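PDB 5X0K: free serine kinase from Thermococcus kodakarensis KOD1, which uses ADP to phosphorylate free L-serine, giving O-phospho-L-serine and AMP in the first step from L-serine to L-cysteine. Local coordinates for the adenosine monophosphate site. Numbering follows the deposited sequence.

The adenosine monophosphate site. Residues 40, 43-44, 47, 49-52, 69-73. With AMP (adenosine monophosphate), chain B.
The adenine of the product AMP stacks on one face of the Trp51 indole, the planes tilted by 28°, in the pocket that also binds the substrate ADP. Trp51 CG sits between backbone N and carbonyl carbon (chi1 49°), laying the indole along the base. On the opposite face Phe40 points its edge at the base, nearly perpendicular (89°), with CD1 3.7 Å from AMP C4. Arg73 CA covers one Phe40 face. AMP C2 points over the centre of the Phe50 ring.

Ser43 OG donates to AMP N7 at 2.7 Å. The exocyclic amine N6 donates to Ile49 O at 2.8 Å, nearly along the C=O axis. Extended Lys52 donates from NZ to the ribose 3'-hydroxyl O3' at 2.8 Å.

Arg73 grips the phosphate side-on, with NE 2.8 Å from AMP O1P and NH2 2.9 Å from AMP O3P. Backbone Arg73 N also donates to O1P. NH2 makes a salt bridge to Asp69 OD2, met from above the carboxylate plane. NH1 bonds Lys52 O, and Lys52 CD lies over one guanidinium face. An alanine in place of Arg73 would probably loosen the phosphate, losing the NE and NH2 bonds and their charge pairing. His72 ND1 meets AMP O2P in its ring plane at 2.8 Å, and His72 N adds a second bond. A water links O2P to Gly70 and His71.

The phosphate sits at the N-terminus of helix 71-79, whose dipole is likely to favour its charge. The base lies between helix 34-47 and the segment from strand 49-50 to Lys52.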
ATOM      1  N   PHE A  40       7.199 -10.504   9.554  1.00 18.47           N
ATOM      2  CA  PHE A  40       7.719 -11.434   8.568  1.00 16.73           C
ATOM      3  C   PHE A  40       9.015 -12.108   9.042  1.00 16.44           C
ATOM      4  O   PHE A  40       9.152 -13.329   8.960  1.00 15.46           O
ATOM      5  CB  PHE A  40       7.911 -10.808   7.187  1.00 15.71           C
ATOM      6  CG  PHE A  40       8.719 -11.677   6.310  1.00 14.42           C
ATOM      7  CD1 PHE A  40       8.148 -12.847   5.780  1.00 13.66           C
ATOM      8  CD2 PHE A  40      10.064 -11.425   6.105  1.00 14.07           C
ATOM      9  CE1 PHE A  40       8.897 -13.707   5.037  1.00 12.97           C
ATOM     10  CE2 PHE A  40      10.828 -12.287   5.370  1.00 13.44           C
ATOM     11  CZ  PHE A  40      10.257 -13.428   4.817  1.00 12.78           C
ATOM     12  N   SER A  43       8.295 -14.737  11.633  1.00 17.35           N
ATOM     13  CA  SER A  43       7.607 -15.863  11.068  1.00 16.66           C
ATOM     14  C   SER A  43       8.535 -16.765  10.270  1.00 15.56           C
ATOM     15  O   SER A  43       8.522 -17.972  10.465  1.00 15.41           O
ATOM     16  CB  SER A  43       6.460 -15.381  10.164  1.00 16.22           C
ATOM     17  OG  SER A  43       5.772 -16.473   9.573  1.00 15.61           O
ATOM     18  N   VAL A  44       9.312 -16.192   9.349  1.00 14.79           N
ATOM     19  CA  VAL A  44      10.129 -17.021   8.455  1.00 13.94           C
ATOM     20  C   VAL A  44      11.253 -17.739   9.204  1.00 14.46           C
ATOM     21  O   VAL A  44      11.535 -18.914   8.941  1.00 14.23           O
ATOM     22  CB  VAL A  44      10.652 -16.264   7.210  1.00 13.22           C
ATOM     23  CG1 VAL A  44      11.840 -15.345   7.559  1.00 13.73           C
ATOM     24  CG2 VAL A  44      11.055 -17.237   6.126  1.00 12.61           C
ATOM     25  N   SER A  47       9.683 -20.808  11.328  1.00 16.65           N
ATOM     26  CA  SER A  47       9.393 -22.076  10.663  1.00 16.41           C
ATOM     27  C   SER A  47      10.548 -22.552   9.783  1.00 15.90           C
ATOM     28  O   SER A  47      10.685 -23.742   9.536  1.00 16.50           O
ATOM     29  CB  SER A  47       8.099 -21.970   9.853  1.00 16.00           C
ATOM     30  OG  SER A  47       8.261 -21.106   8.752  1.00 14.89           O
ATOM     31  N   ILE A  49      10.444 -21.995   6.638  1.00 13.58           N
ATOM     32  CA  ILE A  49       9.788 -22.263   5.348  1.00 13.00           C
ATOM     33  C   ILE A  49       9.327 -20.937   4.819  1.00 12.63           C
ATOM     34  O   ILE A  49       8.753 -20.127   5.557  1.00 12.69           O
ATOM     35  CB  ILE A  49       8.560 -23.189   5.480  1.00 13.46           C
ATOM     36  CG1 ILE A  49       8.991 -24.552   6.070  1.00 14.23           C
ATOM     37  CG2 ILE A  49       7.821 -23.303   4.152  1.00 13.00           C
ATOM     38  CD1 ILE A  49       9.914 -25.370   5.195  1.00 14.24           C
ATOM     39  N   PHE A  50       9.609 -20.695   3.544  1.00 11.80           N
ATOM     40  CA  PHE A  50       9.135 -19.515   2.841  1.00 11.88           C
ATOM     41  C   PHE A  50       8.068 -20.029   1.891  1.00 12.19           C
ATOM     42  O   PHE A  50       8.368 -20.684   0.912  1.00 12.63           O
ATOM     43  CB  PHE A  50      10.287 -18.810   2.083  1.00 11.43           C
ATOM     44  CG  PHE A  50       9.899 -17.482   1.464  1.00 11.01           C
ATOM     45  CD1 PHE A  50       9.269 -17.443   0.218  1.00 10.87           C
ATOM     46  CD2 PHE A  50      10.155 -16.287   2.092  1.00 11.12           C
ATOM     47  CE1 PHE A  50       8.943 -16.213  -0.365  1.00 10.69           C
ATOM     48  CE2 PHE A  50       9.816 -15.067   1.534  1.00 11.04           C
ATOM     49  CZ  PHE A  50       9.213 -15.034   0.290  1.00 10.76           C
ATOM     50  N   TRP A  51       6.808 -19.741   2.200  1.00 12.75           N
ATOM     51  CA  TRP A  51       5.676 -20.396   1.530  1.00 13.45           C
ATOM     52  C   TRP A  51       4.848 -19.531   0.587  1.00 13.07           C
ATOM     53  O   TRP A  51       3.876 -20.048  -0.016  1.00 13.54           O
ATOM     54  CB  TRP A  51       4.776 -21.070   2.578  1.00 14.83           C
ATOM     55  CG  TRP A  51       4.426 -20.209   3.697  1.00 16.04           C
ATOM     56  CD1 TRP A  51       4.938 -20.253   4.960  1.00 17.27           C
ATOM     57  CD2 TRP A  51       3.442 -19.175   3.700  1.00 17.05           C
ATOM     58  NE1 TRP A  51       4.370 -19.289   5.739  1.00 17.99           N
ATOM     59  CE2 TRP A  51       3.448 -18.603   4.989  1.00 18.19           C
ATOM     60  CE3 TRP A  51       2.551 -18.679   2.738  1.00 18.27           C
ATOM     61  CZ2 TRP A  51       2.619 -17.557   5.349  1.00 19.65           C
ATOM     62  CZ3 TRP A  51       1.684 -17.630   3.110  1.00 19.39           C
ATOM     63  CH2 TRP A  51       1.747 -17.074   4.399  1.00 20.12           C
ATOM     64  N   LYS A  52       5.169 -18.242   0.458  1.00 12.51           N
ATOM     65  CA  LYS A  52       4.341 -17.265  -0.253  1.00 13.00           C
ATOM     66  C   LYS A  52       5.208 -16.506  -1.278  1.00 11.99           C
ATOM     67  O   LYS A  52       5.909 -15.572  -0.907  1.00 11.97           O
ATOM     68  CB  LYS A  52       3.728 -16.240   0.725  1.00 14.04           C
ATOM     69  CG  LYS A  52       2.576 -15.421   0.147  1.00 14.96           C
ATOM     70  CD  LYS A  52       2.118 -14.380   1.148  1.00 16.40           C
ATOM     71  CE  LYS A  52       0.975 -13.564   0.613  1.00 17.91           C
ATOM     72  NZ  LYS A  52       0.357 -12.835   1.743  1.00 19.39           N
ATOM     73  N   ASP A  69       3.720  -7.386  -5.130  1.00 13.23           N
ATOM     74  CA  ASP A  69       3.326  -7.844  -3.781  1.00 14.19           C
ATOM     75  C   ASP A  69       4.543  -8.517  -3.165  1.00 12.97           C
ATOM     76  O   ASP A  69       5.165  -9.353  -3.791  1.00 12.33           O
ATOM     77  CB  ASP A  69       2.113  -8.815  -3.863  1.00 15.29           C
ATOM     78  CG  ASP A  69       1.529  -9.129  -2.480  1.00 17.07           C
ATOM     79  OD1 ASP A  69       1.231  -8.194  -1.732  1.00 18.89           O
ATOM     80  OD2 ASP A  69       1.430 -10.316  -2.107  1.00 19.09           O
ATOM     81  N   GLY A  70       4.886  -8.133  -1.929  1.00 12.72           N
ATOM     82  CA  GLY A  70       6.024  -8.709  -1.238  1.00 12.10           C
ATOM     83  C   GLY A  70       7.047  -7.744  -0.689  1.00 12.17           C
ATOM     84  O   GLY A  70       8.208  -8.172  -0.490  1.00 11.57           O
ATOM     85  N   HIS A  71       6.688  -6.489  -0.460  1.00 12.72           N
ATOM     86  CA  HIS A  71       7.675  -5.521   0.072  1.00 13.53           C
ATOM     87  C   HIS A  71       8.369  -5.994   1.369  1.00 13.58           C
ATOM     88  O   HIS A  71       9.582  -5.845   1.506  1.00 13.64           O
ATOM     89  CB  HIS A  71       7.055  -4.163   0.317  1.00 14.76           C
ATOM     90  CG  HIS A  71       6.742  -3.420  -0.935  1.00 14.99           C
ATOM     91  ND1 HIS A  71       5.468  -3.371  -1.459  1.00 15.49           N
ATOM     92  CD2 HIS A  71       7.531  -2.750  -1.807  1.00 15.32           C
ATOM     93  CE1 HIS A  71       5.479  -2.693  -2.592  1.00 15.61           C
ATOM     94  NE2 HIS A  71       6.712  -2.297  -2.821  1.00 15.50           N
ATOM     95  N   HIS A  72       7.614  -6.545   2.310  1.00 13.60           N
ATOM     96  CA  HIS A  72       8.208  -6.859   3.619  1.00 14.08           C
ATOM     97  C   HIS A  72       8.912  -8.189   3.590  1.00 13.20           C
ATOM     98  O   HIS A  72       9.927  -8.348   4.247  1.00 13.52           O
ATOM     99  CB  HIS A  72       7.194  -6.707   4.723  1.00 15.10           C
ATOM    100  CG  HIS A  72       6.607  -5.325   4.760  1.00 16.21           C
ATOM    101  ND1 HIS A  72       5.493  -4.992   4.027  1.00 16.28           N
ATOM    102  CD2 HIS A  72       7.032  -4.175   5.333  1.00 17.58           C
ATOM    103  CE1 HIS A  72       5.198  -3.722   4.213  1.00 17.54           C
ATOM    104  NE2 HIS A  72       6.120  -3.198   5.004  1.00 18.30           N
ATOM    105  N   ARG A  73       8.426  -9.120   2.778  1.00 12.28           N
ATOM    106  CA  ARG A  73       9.211 -10.317   2.464  1.00 11.72           C
ATOM    107  C   ARG A  73      10.592  -9.932   1.907  1.00 11.82           C
ATOM    108  O   ARG A  73      11.624 -10.405   2.369  1.00 11.73           O
ATOM    109  CB  ARG A  73       8.482 -11.225   1.465  1.00 11.30           C
ATOM    110  CG  ARG A  73       7.476 -12.128   2.150  1.00 11.30           C
ATOM    111  CD  ARG A  73       6.452 -12.692   1.169  1.00 11.22           C
ATOM    112  NE  ARG A  73       5.474 -11.672   0.829  1.00 11.78           N
ATOM    113  CZ  ARG A  73       4.605 -11.795  -0.168  1.00 11.77           C
ATOM    114  NH1 ARG A  73       4.657 -12.862  -0.917  1.00 11.29           N
ATOM    115  NH2 ARG A  73       3.690 -10.858  -0.401  1.00 12.46           N
TER
HETATM  116  P   AMP B 301       4.434  -8.382   2.352  1.00 13.14           P
HETATM  117  O1P AMP B 301       5.686  -9.096   1.973  1.00 13.28           O
HETATM  118  O2P AMP B 301       4.491  -6.894   2.261  1.00 12.82           O
HETATM  119  O3P AMP B 301       3.209  -8.962   1.680  1.00 14.24           O
HETATM  120  O5' AMP B 301       4.263  -8.629   3.956  1.00 14.38           O
HETATM  121  C5' AMP B 301       4.831  -9.768   4.575  1.00 14.43           C
HETATM  122  C4' AMP B 301       4.159 -11.047   4.090  1.00 15.10           C
HETATM  123  O4' AMP B 301       4.883 -12.156   4.585  1.00 15.39           O
HETATM  124  C3' AMP B 301       2.732 -11.253   4.589  1.00 16.12           C
HETATM  125  O3' AMP B 301       1.839 -11.224   3.478  1.00 18.32           O
HETATM  126  C2' AMP B 301       2.731 -12.617   5.250  1.00 15.57           C
HETATM  127  O2' AMP B 301       1.598 -13.458   4.954  1.00 17.22           O
HETATM  128  C1' AMP B 301       3.974 -13.228   4.649  1.00 14.63           C
HETATM  129  N9  AMP B 301       4.608 -14.296   5.402  1.00 13.74           N
HETATM  130  C8  AMP B 301       4.554 -14.571   6.734  1.00 12.86           C
HETATM  131  N7  AMP B 301       5.311 -15.648   7.017  1.00 12.68           N
HETATM  132  C5  AMP B 301       5.885 -16.047   5.856  1.00 12.11           C
HETATM  133  C6  AMP B 301       6.777 -17.142   5.494  1.00 12.04           C
HETATM  134  N6  AMP B 301       7.227 -18.007   6.434  1.00 12.18           N
HETATM  135  N1  AMP B 301       7.127 -17.239   4.179  1.00 11.41           N
HETATM  136  C2  AMP B 301       6.674 -16.338   3.265  1.00 11.22           C
HETATM  137  N3  AMP B 301       5.829 -15.320   3.523  1.00 11.83           N
HETATM  138  C4  AMP B 301       5.411 -15.154   4.805  1.00 12.53           C
HETATM  139  O   HOH W   1       3.840  -5.798  -0.611  1.00 18.80           O